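Local coordinates for protein N-acetylglucosaminidase (Paenibacillus barengoltzii, PDB 6INX) that probably hydrolyses the glycosidic bonds of N-acetylglucosamine-containing sugars, as a glycoside hydrolase of family 18, at residues A[17-22]-A[324-329]; A[51-56]-A[63-68]; A[24-29]-A[337-342]; A[261-266]-A[270-275]. All coordinates share one frame; numbering follows the deposited sequence.

Interactions 1 to 3 belong to one side of the barrel, and interaction 4 to the antiparallel insertion beside it. Interactions 1 and 2 are buried, whereas 3 and 4 lie at the surface. Interaction 2 is purely aliphatic, helix against strand; interaction 1 mixes a tyrosine hydroxyl with leucine packing; in interactions 3 and 4 an aliphatic carbon sits over a tyrosine face. The first three are joined by packing: Leu19 of interaction 1 meets Leu56 of interaction 2 and Leu24 of interaction 3, while Thr64 and Thr28 tie 63-68 to 24-29 through their backbones. Interaction 4 reaches interaction 1 through Thr266 and Cys328, but does not touch 2 or 3.

Interaction 1: A[17-22]-A[324-329]; sequences PELTKE and WEYGCD
The phenol oxygen of Tyr326 lies 2.8 Å from Glu18 O, and it is hydrogen-bonded to the carboxylate of Glu23, just beyond 17-22. Glu23 OE1 also takes Thr20 N, while Thr20 OG1 caps a backbone N of helix 21-24, so the tyrosine hydroxyl plugs into a capping box. The setting is the family 18 TIM barrel, where strands 6-12 and 320-324 lie side by side and the segments that follow them meet here. With CG anti to the backbone N (chi1 168°), the Tyr326 ring reaches out from its short 3-10 turn toward 17-22. Two neighbours hold its sides. Leu19 CD2 approaches obliquely, 3.5 Å from Tyr326 CE1, and the other Leu19 methyl packs on Leu56. Along the far side Glu18 CB comes to 3.9 Å from Tyr326 CE2, and Glu18 OE1 stands at the ring edge near its plane, the carboxylate turned 43° against the ring. A phenylalanine here would probably keep the Leu19 packing but leave Glu23 OE1 without its hydroxyl mate. Behind the ring, the peptide between Trp324 and Glu325 is cis, a non-prolyl cis bond known from this family at the end of the last strand. It leads into a turn in which Cys328 N bonds to Glu325 O. Both carboxylate oxygens of Glu325 are engaged: OE2 takes Ser12 N and His15 ND1, while Gly327 N reaches Glu325 OE1 at 2.9 Å from above the carboxylate plane, 57° out of it.

Interaction 2: A[51-56]-A[63-68]; sequences KLLPEL and LTILLS
Ile65 carries this contact, its side chain directed at Leu53 and Leu56 on helix 53-59. The chain forks at CB. The branch methyl CG2 is anti to the backbone N and reaches between the two methyls of Leu53: Ile65 CG2 is 4.2 Å from Leu53 CD1 and equally far from Leu53 CD2, so it sits astride the leucine fork. The other branch runs through CG1, anti to the carbonyl carbon (chi1 -57°), a spacer that itself touches neither leucine closely. It continues extended to CD1, the tip, which lies 4.3 Å from Leu56 CB and 4.2 Å from the backbone oxygen Leu53 O. One turn along the helix from Leu53, Leu56 thus takes the tip while Leu53 takes the branch. Leu63 adds a smaller touch, its CD2 standing 4.3 Å from Leu56 O. Strand 29-38, helix 53-59 and strand 64-70 form a beta-alpha-beta crossover of the barrel, and this is the interface of its helix with the second strand. Leu53 also reaches Ile32 and Leu103, while Leu56 and Leu63 share Leu24 of helix 21-24. Because every side-chain atom meeting here is aliphatic, the interface rests on shape and on exclusion of water, with no directional bond to fix one exact rotation.

Interaction 3: A[24-29]-A[337-342]; sequences LKKLTH and ALYQGL
Lys26 lays its aliphatic chain across one face of the Tyr339 ring, the two side chains crossing at about a right angle. Tyr339 belongs to helix 333-341, which follows the last strand of the TIM barrel; Lys26 sits in the link from helix 21-24 to strand 29-38, within a type I turn from Leu24 to Leu27. The contact therefore joins the two ends of the barrel chain at its surface. The overlap is a CH-pi contact: Lys26 CG stands over the middle of the ring, 3.8 Å from its centroid and 13° off the normal. On the side of the ring nearer the turn, Lys26 CB is 3.6 Å from Tyr339 CD1, and farther along the chain Lys26 CD passes 4.1 Å from Tyr339 CD2. The chain stays extended past CG, and it carries the ammonium group beyond the ring, where NZ makes salt bridges to Asp336, three residues before Tyr339 on the same helix, and to Glu22. The flat carbon face and the two carboxylates together fix the course of the lysine. Deeper in, Leu27 and Leu338 both pack on Phe323 of strand 320-324. Where the link enters strand 29-38, Thr28 OG1 lies in the plane of the His29 imidazole, hydrogen-bonded to His29 ND1 at 2.8 Å, and Val7 N bonds to the same hydroxyl.

Interaction 4: A[261-266]-A[270-275]; sequences YGPDFT and AEYIDR
Strand 260-264 and helix 265-272 belong to the small alpha/beta insertion between barrel strands 230-235 and 320-324, an insert found in many family 18 enzymes, and here the start of the helix meets its own end. Pro263 CG lies over one face of Tyr272, toward the rim, in a CH-pi contact 3.7 Å from the ring centroid and 27° off its normal; its nearest ring atom is Tyr272 CE1, 3.3 Å from Pro263 CG. The two side chains cross at about a right angle. An alanine in place of Tyr272 would probably leave Pro263 without its aromatic cover and Phe278 without its edge-to-face partner. Ala270 N bonds back to Thr266 O, near the start of the helix, at 3.1 Å, with an N-H...O angle of 142°. Farther along, Ile273 CD1 meets Phe265 CE1 obliquely at 4.2 Å; Phe265 CG is anti to its backbone N, which brings the ring end back toward Ile273. Beyond the pair, Tyr272 and Ile273 rest on Leu291 of strand 288-292, Phe265 packs on Arg333 and Leu334 of helix 333-341, and Pro263 bonds to Ser238 of strand 237-241.

Interaction 1: A[17-22]-A[324-329]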
# COMPACT_ATOMS: atom_id res chain seq x y z
N PRO A 17 -24.54 -22.69 18.26
CA PRO A 17 -24.78 -23.90 19.08
C PRO A 17 -23.51 -24.62 19.49
O PRO A 17 -23.56 -25.43 20.43
CB PRO A 17 -25.65 -24.78 18.18
CG PRO A 17 -26.25 -23.85 17.18
CD PRO A 17 -25.21 -22.79 16.95
N GLU A 18 -22.38 -24.37 18.84
CA GLU A 18 -21.15 -25.04 19.22
C GLU A 18 -20.49 -24.43 20.45
O GLU A 18 -19.57 -25.04 21.01
CB GLU A 18 -20.17 -25.05 18.04
CG GLU A 18 -20.74 -25.72 16.80
CD GLU A 18 -19.93 -25.42 15.56
OE1 GLU A 18 -18.77 -24.97 15.70
OE2 GLU A 18 -20.44 -25.65 14.44
N LEU A 19 -20.93 -23.26 20.90
CA LEU A 19 -20.33 -22.62 22.06
C LEU A 19 -20.62 -23.43 23.32
O LEU A 19 -21.77 -23.77 23.60
CB LEU A 19 -20.86 -21.19 22.21
CG LEU A 19 -20.28 -20.16 21.24
CD1 LEU A 19 -21.19 -18.96 21.14
CD2 LEU A 19 -18.88 -19.75 21.67
N THR A 20 -19.57 -23.73 24.07
CA THR A 20 -19.67 -24.44 25.34
C THR A 20 -19.51 -23.46 26.49
O THR A 20 -19.02 -22.34 26.32
CB THR A 20 -18.59 -25.51 25.43
OG1 THR A 20 -17.30 -24.89 25.50
CG2 THR A 20 -18.64 -26.42 24.21
N LYS A 21 -19.93 -23.90 27.68
CA LYS A 21 -19.81 -23.03 28.85
C LYS A 21 -18.35 -22.65 29.11
O LYS A 21 -18.06 -21.49 29.43
CB LYS A 21 -20.42 -23.70 30.09
CG LYS A 21 -20.16 -22.93 31.38
CD LYS A 21 -21.40 -22.86 32.26
CE LYS A 21 -21.57 -24.13 33.08
NZ LYS A 21 -22.79 -24.07 33.94
N GLU A 22 -17.43 -23.60 28.98
CA GLU A 22 -16.02 -23.31 29.22
C GLU A 22 -15.50 -22.24 28.26
O GLU A 22 -14.76 -21.34 28.68
CB GLU A 22 -15.17 -24.58 29.12
CG GLU A 22 -13.73 -24.32 28.71
CD GLU A 22 -12.79 -25.47 29.02
OE1 GLU A 22 -13.26 -26.63 29.04
OE2 GLU A 22 -11.59 -25.21 29.24
N TRP A 324 -11.30 -13.27 14.37
CA TRP A 324 -12.12 -13.87 13.33
C TRP A 324 -11.50 -15.22 13.00
O TRP A 324 -10.32 -15.26 12.63
CB TRP A 324 -12.11 -13.02 12.05
CG TRP A 324 -12.94 -13.66 10.97
CD1 TRP A 324 -12.55 -14.63 10.09
CD2 TRP A 324 -14.33 -13.44 10.73
NE1 TRP A 324 -13.60 -15.00 9.30
CE2 TRP A 324 -14.71 -14.28 9.67
CE3 TRP A 324 -15.28 -12.59 11.29
CZ2 TRP A 324 -16.01 -14.31 9.17
CZ3 TRP A 324 -16.56 -12.62 10.79
CH2 TRP A 324 -16.92 -13.48 9.74
N GLU A 325 -12.25 -16.32 13.14
CA GLU A 325 -13.61 -16.44 13.65
C GLU A 325 -13.65 -17.76 14.44
O GLU A 325 -12.83 -18.65 14.21
CB GLU A 325 -14.60 -16.48 12.47
CG GLU A 325 -16.08 -16.62 12.85
CD GLU A 325 -16.53 -18.07 12.93
OE1 GLU A 325 -15.83 -18.94 12.37
OE2 GLU A 325 -17.58 -18.36 13.55
N TYR A 326 -14.62 -17.89 15.36
CA TYR A 326 -14.65 -19.00 16.32
C TYR A 326 -14.48 -20.38 15.66
O TYR A 326 -13.70 -21.21 16.15
CB TYR A 326 -15.97 -18.94 17.09
CG TYR A 326 -16.32 -20.16 17.91
CD1 TYR A 326 -15.90 -20.27 19.23
CD2 TYR A 326 -17.09 -21.17 17.37
CE1 TYR A 326 -16.24 -21.39 19.98
CE2 TYR A 326 -17.43 -22.29 18.11
CZ TYR A 326 -17.00 -22.39 19.41
OH TYR A 326 -17.35 -23.50 20.14
N GLY A 327 -15.20 -20.64 14.58
CA GLY A 327 -15.18 -21.94 13.93
C GLY A 327 -13.93 -22.28 13.14
O GLY A 327 -13.80 -23.41 12.66
N CYS A 328 -13.01 -21.34 13.00
CA CYS A 328 -11.80 -21.56 12.21
C CYS A 328 -10.74 -22.34 12.96
O CYS A 328 -9.74 -22.74 12.35
CB CYS A 328 -11.20 -20.23 11.78
SG CYS A 328 -12.27 -19.26 10.72
N ASP A 329 -10.90 -22.55 14.27
CA ASP A 329 -9.91 -23.27 15.07
C ASP A 329 -10.63 -24.29 15.95
O ASP A 329 -10.98 -23.98 17.09
CB ASP A 329 -9.05 -22.35 15.90
CG ASP A 329 -8.10 -23.12 16.80
OD1 ASP A 329 -7.78 -24.27 16.42
OD2 ASP A 329 -7.71 -22.61 17.87

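Interaction 2: A[51-56]-A[63-68]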
# COMPACT_ATOMS: atom_id res chain seq x y z
N LYS A 51 -32.43 -17.47 19.13
CA LYS A 51 -33.16 -17.90 20.32
C LYS A 51 -32.26 -18.54 21.36
O LYS A 51 -32.70 -18.70 22.51
CB LYS A 51 -34.28 -18.87 19.94
CG LYS A 51 -35.37 -18.28 19.06
CD LYS A 51 -35.84 -16.93 19.58
CE LYS A 51 -37.34 -16.75 19.34
NZ LYS A 51 -37.86 -17.69 18.31
N LEU A 52 -31.03 -18.89 21.00
CA LEU A 52 -30.07 -19.47 21.93
C LEU A 52 -29.44 -18.44 22.85
O LEU A 52 -28.81 -18.82 23.84
CB LEU A 52 -28.98 -20.21 21.15
CG LEU A 52 -27.99 -21.11 21.89
CD1 LEU A 52 -28.71 -22.16 22.72
CD2 LEU A 52 -27.02 -21.76 20.92
N LEU A 53 -29.59 -17.15 22.56
CA LEU A 53 -28.84 -16.13 23.30
C LEU A 53 -29.12 -16.08 24.80
O LEU A 53 -28.15 -15.96 25.57
CB LEU A 53 -28.97 -14.76 22.63
CG LEU A 53 -28.58 -14.70 21.15
CD1 LEU A 53 -28.63 -13.25 20.69
CD2 LEU A 53 -27.21 -15.32 20.89
N PRO A 54 -30.37 -16.15 25.28
CA PRO A 54 -30.58 -16.16 26.73
C PRO A 54 -29.80 -17.24 27.46
O PRO A 54 -29.29 -16.99 28.56
CB PRO A 54 -32.10 -16.33 26.87
CG PRO A 54 -32.64 -15.69 25.63
CD PRO A 54 -31.65 -16.02 24.55
N GLU A 55 -29.71 -18.44 26.89
CA GLU A 55 -28.96 -19.51 27.55
C GLU A 55 -27.47 -19.21 27.57
O GLU A 55 -26.78 -19.52 28.55
CB GLU A 55 -29.24 -20.85 26.87
CG GLU A 55 -28.35 -22.00 27.37
CD GLU A 55 -28.60 -22.37 28.83
OE1 GLU A 55 -27.90 -21.83 29.72
OE2 GLU A 55 -29.49 -23.21 29.10
N LEU A 56 -26.95 -18.61 26.49
CA LEU A 56 -25.54 -18.23 26.49
C LEU A 56 -25.26 -17.20 27.58
O LEU A 56 -24.24 -17.28 28.28
CB LEU A 56 -25.13 -17.69 25.12
CG LEU A 56 -25.33 -18.62 23.92
CD1 LEU A 56 -24.77 -17.97 22.65
CD2 LEU A 56 -24.70 -19.98 24.15
N LEU A 63 -21.01 -11.81 29.89
CA LEU A 63 -20.77 -11.78 28.45
C LEU A 63 -21.65 -10.73 27.79
O LEU A 63 -22.84 -10.63 28.08
CB LEU A 63 -21.09 -13.16 27.87
CG LEU A 63 -20.96 -13.39 26.37
CD1 LEU A 63 -19.50 -13.30 25.97
CD2 LEU A 63 -21.54 -14.75 26.01
N THR A 64 -21.05 -9.93 26.90
CA THR A 64 -21.78 -8.97 26.08
C THR A 64 -21.92 -9.54 24.67
O THR A 64 -20.92 -9.94 24.06
CB THR A 64 -21.02 -7.64 26.04
OG1 THR A 64 -20.88 -7.11 27.36
CG2 THR A 64 -21.73 -6.60 25.17
N ILE A 65 -23.15 -9.59 24.16
CA ILE A 65 -23.45 -10.22 22.88
C ILE A 65 -23.88 -9.13 21.91
O ILE A 65 -24.94 -8.51 22.08
CB ILE A 65 -24.51 -11.32 23.00
CG1 ILE A 65 -24.07 -12.37 24.01
CG2 ILE A 65 -24.77 -11.97 21.64
CD1 ILE A 65 -25.06 -13.51 24.15
N LEU A 66 -23.08 -8.91 20.86
CA LEU A 66 -23.37 -7.91 19.85
C LEU A 66 -23.80 -8.57 18.54
O LEU A 66 -23.34 -9.67 18.20
CB LEU A 66 -22.14 -7.04 19.58
CG LEU A 66 -21.49 -6.43 20.83
CD1 LEU A 66 -20.22 -5.68 20.47
CD2 LEU A 66 -22.48 -5.53 21.57
N LEU A 67 -24.67 -7.89 17.81
CA LEU A 67 -24.98 -8.31 16.45
C LEU A 67 -24.07 -7.54 15.51
O LEU A 67 -24.14 -6.30 15.47
CB LEU A 67 -26.44 -8.00 16.12
CG LEU A 67 -26.83 -8.25 14.65
CD1 LEU A 67 -26.80 -9.75 14.30
CD2 LEU A 67 -28.21 -7.66 14.37
N SER A 68 -23.22 -8.24 14.77
CA SER A 68 -22.39 -7.58 13.78
C SER A 68 -23.18 -7.46 12.49
O SER A 68 -23.82 -8.42 12.05
CB SER A 68 -21.11 -8.37 13.53
OG SER A 68 -20.25 -7.65 12.66

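Interaction 3: A[24-29]-A[337-342]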
# COMPACT_ATOMS: atom_id res chain seq x y z
N LEU A 24 -17.43 -19.96 26.69
CA LEU A 24 -18.15 -18.72 26.96
C LEU A 24 -17.53 -17.96 28.11
O LEU A 24 -17.53 -16.72 28.11
CB LEU A 24 -19.63 -19.02 27.24
CG LEU A 24 -20.43 -19.54 26.04
CD1 LEU A 24 -21.72 -20.22 26.46
CD2 LEU A 24 -20.73 -18.41 25.06
N LYS A 25 -16.99 -18.67 29.11
CA LYS A 25 -16.40 -18.00 30.26
C LYS A 25 -15.07 -17.34 29.93
O LYS A 25 -14.60 -16.50 30.70
CB LYS A 25 -16.21 -19.00 31.41
CG LYS A 25 -17.51 -19.45 32.06
CD LYS A 25 -17.71 -18.78 33.41
CE LYS A 25 -19.08 -19.14 34.00
NZ LYS A 25 -19.50 -18.18 35.06
N LYS A 26 -14.46 -17.70 28.80
CA LYS A 26 -13.20 -17.10 28.38
C LYS A 26 -13.39 -15.83 27.57
O LYS A 26 -12.43 -15.07 27.39
CB LYS A 26 -12.37 -18.11 27.59
CG LYS A 26 -11.98 -19.32 28.42
CD LYS A 26 -11.22 -20.36 27.62
CE LYS A 26 -10.99 -21.62 28.46
NZ LYS A 26 -10.44 -22.74 27.65
N LEU A 27 -14.60 -15.58 27.07
CA LEU A 27 -14.90 -14.42 26.26
C LEU A 27 -15.54 -13.33 27.10
O LEU A 27 -16.28 -13.60 28.05
CB LEU A 27 -15.86 -14.81 25.13
CG LEU A 27 -15.34 -15.87 24.16
CD1 LEU A 27 -16.47 -16.40 23.29
CD2 LEU A 27 -14.23 -15.29 23.30
N THR A 28 -15.26 -12.08 26.74
CA THR A 28 -16.03 -10.96 27.27
C THR A 28 -17.12 -10.51 26.31
O THR A 28 -18.16 -10.01 26.74
CB THR A 28 -15.13 -9.77 27.62
OG1 THR A 28 -14.53 -9.24 26.43
CG2 THR A 28 -14.02 -10.20 28.57
N HIS A 29 -16.91 -10.73 25.01
CA HIS A 29 -17.85 -10.30 23.98
C HIS A 29 -17.93 -11.37 22.90
O HIS A 29 -16.94 -12.02 22.57
CB HIS A 29 -17.38 -9.01 23.30
CG HIS A 29 -17.40 -7.81 24.19
ND1 HIS A 29 -16.50 -7.62 25.21
CD2 HIS A 29 -18.23 -6.73 24.21
CE1 HIS A 29 -16.76 -6.48 25.82
NE2 HIS A 29 -17.80 -5.92 25.23
N ALA A 337 -4.99 -19.42 24.10
CA ALA A 337 -3.83 -18.55 24.14
C ALA A 337 -4.23 -17.10 24.37
O ALA A 337 -3.57 -16.37 25.13
CB ALA A 337 -3.03 -18.68 22.85
N LEU A 338 -5.31 -16.65 23.73
CA LEU A 338 -5.80 -15.29 23.93
C LEU A 338 -6.26 -15.09 25.36
O LEU A 338 -5.92 -14.09 26.01
CB LEU A 338 -6.94 -15.02 22.95
CG LEU A 338 -7.27 -13.58 22.60
CD1 LEU A 338 -6.05 -12.94 22.00
CD2 LEU A 338 -8.44 -13.54 21.63
N TYR A 339 -7.06 -16.04 25.87
CA TYR A 339 -7.55 -15.95 27.24
C TYR A 339 -6.41 -15.91 28.25
O TYR A 339 -6.43 -15.10 29.19
CB TYR A 339 -8.48 -17.14 27.51
CG TYR A 339 -8.94 -17.23 28.94
CD1 TYR A 339 -9.85 -16.32 29.45
CD2 TYR A 339 -8.47 -18.24 29.77
CE1 TYR A 339 -10.28 -16.40 30.76
CE2 TYR A 339 -8.90 -18.33 31.08
CZ TYR A 339 -9.80 -17.41 31.57
OH TYR A 339 -10.23 -17.49 32.88
N GLN A 340 -5.40 -16.76 28.07
CA GLN A 340 -4.27 -16.78 28.99
C GLN A 340 -3.46 -15.50 28.90
O GLN A 340 -2.92 -15.02 29.90
CB GLN A 340 -3.36 -17.95 28.67
CG GLN A 340 -3.96 -19.30 28.89
CD GLN A 340 -3.13 -20.38 28.23
OE1 GLN A 340 -2.09 -20.08 27.62
NE2 GLN A 340 -3.58 -21.62 28.32
N GLY A 341 -3.32 -14.94 27.69
CA GLY A 341 -2.48 -13.78 27.50
C GLY A 341 -3.06 -12.49 28.04
O GLY A 341 -2.31 -11.52 28.21
N LEU A 342 -4.36 -12.46 28.32
CA LEU A 342 -4.99 -11.23 28.76
C LEU A 342 -5.56 -11.35 30.18
O LEU A 342 -5.35 -12.36 30.85
CB LEU A 342 -6.09 -10.82 27.78
CG LEU A 342 -5.55 -10.37 26.41
CD1 LEU A 342 -6.70 -10.17 25.44
CD2 LEU A 342 -4.72 -9.10 26.55

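Interaction 4: A[261-266]-A[270-275]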
# COMPACT_ATOMS: atom_id res chain seq x y z
N TYR A 261 -7.59 -16.62 0.47
CA TYR A 261 -7.68 -17.34 1.73
C TYR A 261 -6.88 -18.64 1.64
O TYR A 261 -6.91 -19.35 0.63
CB TYR A 261 -9.13 -17.68 2.05
CG TYR A 261 -9.92 -16.51 2.56
CD1 TYR A 261 -9.62 -15.92 3.79
CD2 TYR A 261 -10.96 -15.98 1.81
CE1 TYR A 261 -10.35 -14.84 4.25
CE2 TYR A 261 -11.68 -14.91 2.26
CZ TYR A 261 -11.38 -14.34 3.48
OH TYR A 261 -12.12 -13.27 3.93
N GLY A 262 -6.16 -18.93 2.71
CA GLY A 262 -5.52 -20.21 2.85
C GLY A 262 -6.30 -21.07 3.82
O GLY A 262 -7.45 -20.78 4.17
N PRO A 263 -5.67 -22.14 4.28
CA PRO A 263 -6.34 -23.01 5.25
C PRO A 263 -6.65 -22.28 6.55
O PRO A 263 -5.94 -21.36 6.97
CB PRO A 263 -5.31 -24.13 5.48
CG PRO A 263 -4.41 -24.09 4.26
CD PRO A 263 -4.36 -22.65 3.86
N ASP A 264 -7.74 -22.69 7.20
CA ASP A 264 -7.96 -22.20 8.56
C ASP A 264 -6.98 -22.87 9.52
O ASP A 264 -6.23 -23.78 9.16
CB ASP A 264 -9.43 -22.36 8.99
CG ASP A 264 -9.89 -23.80 9.08
OD1 ASP A 264 -9.07 -24.74 9.10
OD2 ASP A 264 -11.12 -24.00 9.16
N PHE A 265 -6.98 -22.40 10.77
CA PHE A 265 -6.00 -22.93 11.71
C PHE A 265 -6.18 -24.43 11.94
O PHE A 265 -5.19 -25.15 12.10
CB PHE A 265 -5.97 -22.16 13.03
CG PHE A 265 -4.82 -22.54 13.90
CD1 PHE A 265 -3.56 -22.05 13.65
CD2 PHE A 265 -4.99 -23.44 14.94
CE1 PHE A 265 -2.48 -22.40 14.43
CE2 PHE A 265 -3.91 -23.80 15.74
CZ PHE A 265 -2.65 -23.28 15.48
N THR A 266 -7.43 -24.91 11.97
CA THR A 266 -7.66 -26.35 12.06
C THR A 266 -6.87 -27.10 10.99
O THR A 266 -6.14 -28.06 11.29
CB THR A 266 -9.15 -26.65 11.87
OG1 THR A 266 -9.91 -25.86 12.79
CG2 THR A 266 -9.43 -28.14 12.11
N ALA A 270 -3.45 -29.50 11.05
CA ALA A 270 -3.59 -30.90 10.63
C ALA A 270 -2.68 -31.24 9.45
O ALA A 270 -2.15 -32.36 9.38
CB ALA A 270 -5.04 -31.19 10.26
N GLU A 271 -2.47 -30.31 8.52
CA GLU A 271 -1.93 -30.64 7.21
C GLU A 271 -0.71 -29.83 6.79
O GLU A 271 0.01 -30.27 5.89
CB GLU A 271 -3.04 -30.49 6.14
CG GLU A 271 -2.63 -30.67 4.67
CD GLU A 271 -2.67 -32.11 4.21
OE1 GLU A 271 -2.51 -32.35 2.99
OE2 GLU A 271 -2.86 -33.01 5.06
N TYR A 272 -0.42 -28.70 7.42
CA TYR A 272 0.57 -27.80 6.84
C TYR A 272 1.74 -27.47 7.75
O TYR A 272 2.87 -27.38 7.27
CB TYR A 272 -0.08 -26.49 6.39
CG TYR A 272 -0.95 -26.61 5.16
CD1 TYR A 272 -2.27 -27.05 5.26
CD2 TYR A 272 -0.46 -26.29 3.90
CE1 TYR A 272 -3.08 -27.16 4.14
CE2 TYR A 272 -1.26 -26.39 2.77
CZ TYR A 272 -2.57 -26.83 2.90
OH TYR A 272 -3.39 -26.95 1.80
N ILE A 273 1.51 -27.24 9.04
CA ILE A 273 2.58 -26.73 9.90
C ILE A 273 3.61 -27.84 10.09
O ILE A 273 3.32 -28.88 10.69
CB ILE A 273 2.04 -26.23 11.25
CG1 ILE A 273 1.11 -25.04 11.05
CG2 ILE A 273 3.22 -25.86 12.16
CD1 ILE A 273 0.37 -24.62 12.32
N ASP A 274 4.82 -27.61 9.56
CA ASP A 274 5.91 -28.59 9.62
C ASP A 274 5.47 -29.97 9.12
O ASP A 274 5.77 -31.01 9.72
CB ASP A 274 6.55 -28.64 11.00
CG ASP A 274 7.36 -27.41 11.29
OD1 ASP A 274 8.10 -26.96 10.37
OD2 ASP A 274 7.30 -26.89 12.42
N ARG A 275 4.76 -29.98 7.99
CA ARG A 275 4.20 -31.19 7.42
C ARG A 275 4.06 -31.01 5.92
O ARG A 275 3.93 -29.88 5.43
CB ARG A 275 2.82 -31.48 8.03
CG ARG A 275 2.27 -32.87 7.73
CD ARG A 275 0.96 -33.08 8.48
NE ARG A 275 1.10 -32.66 9.86
CZ ARG A 275 1.37 -33.48 10.87
NH1 ARG A 275 1.52 -34.78 10.63
NH2 ARG A 275 1.51 -33.01 12.10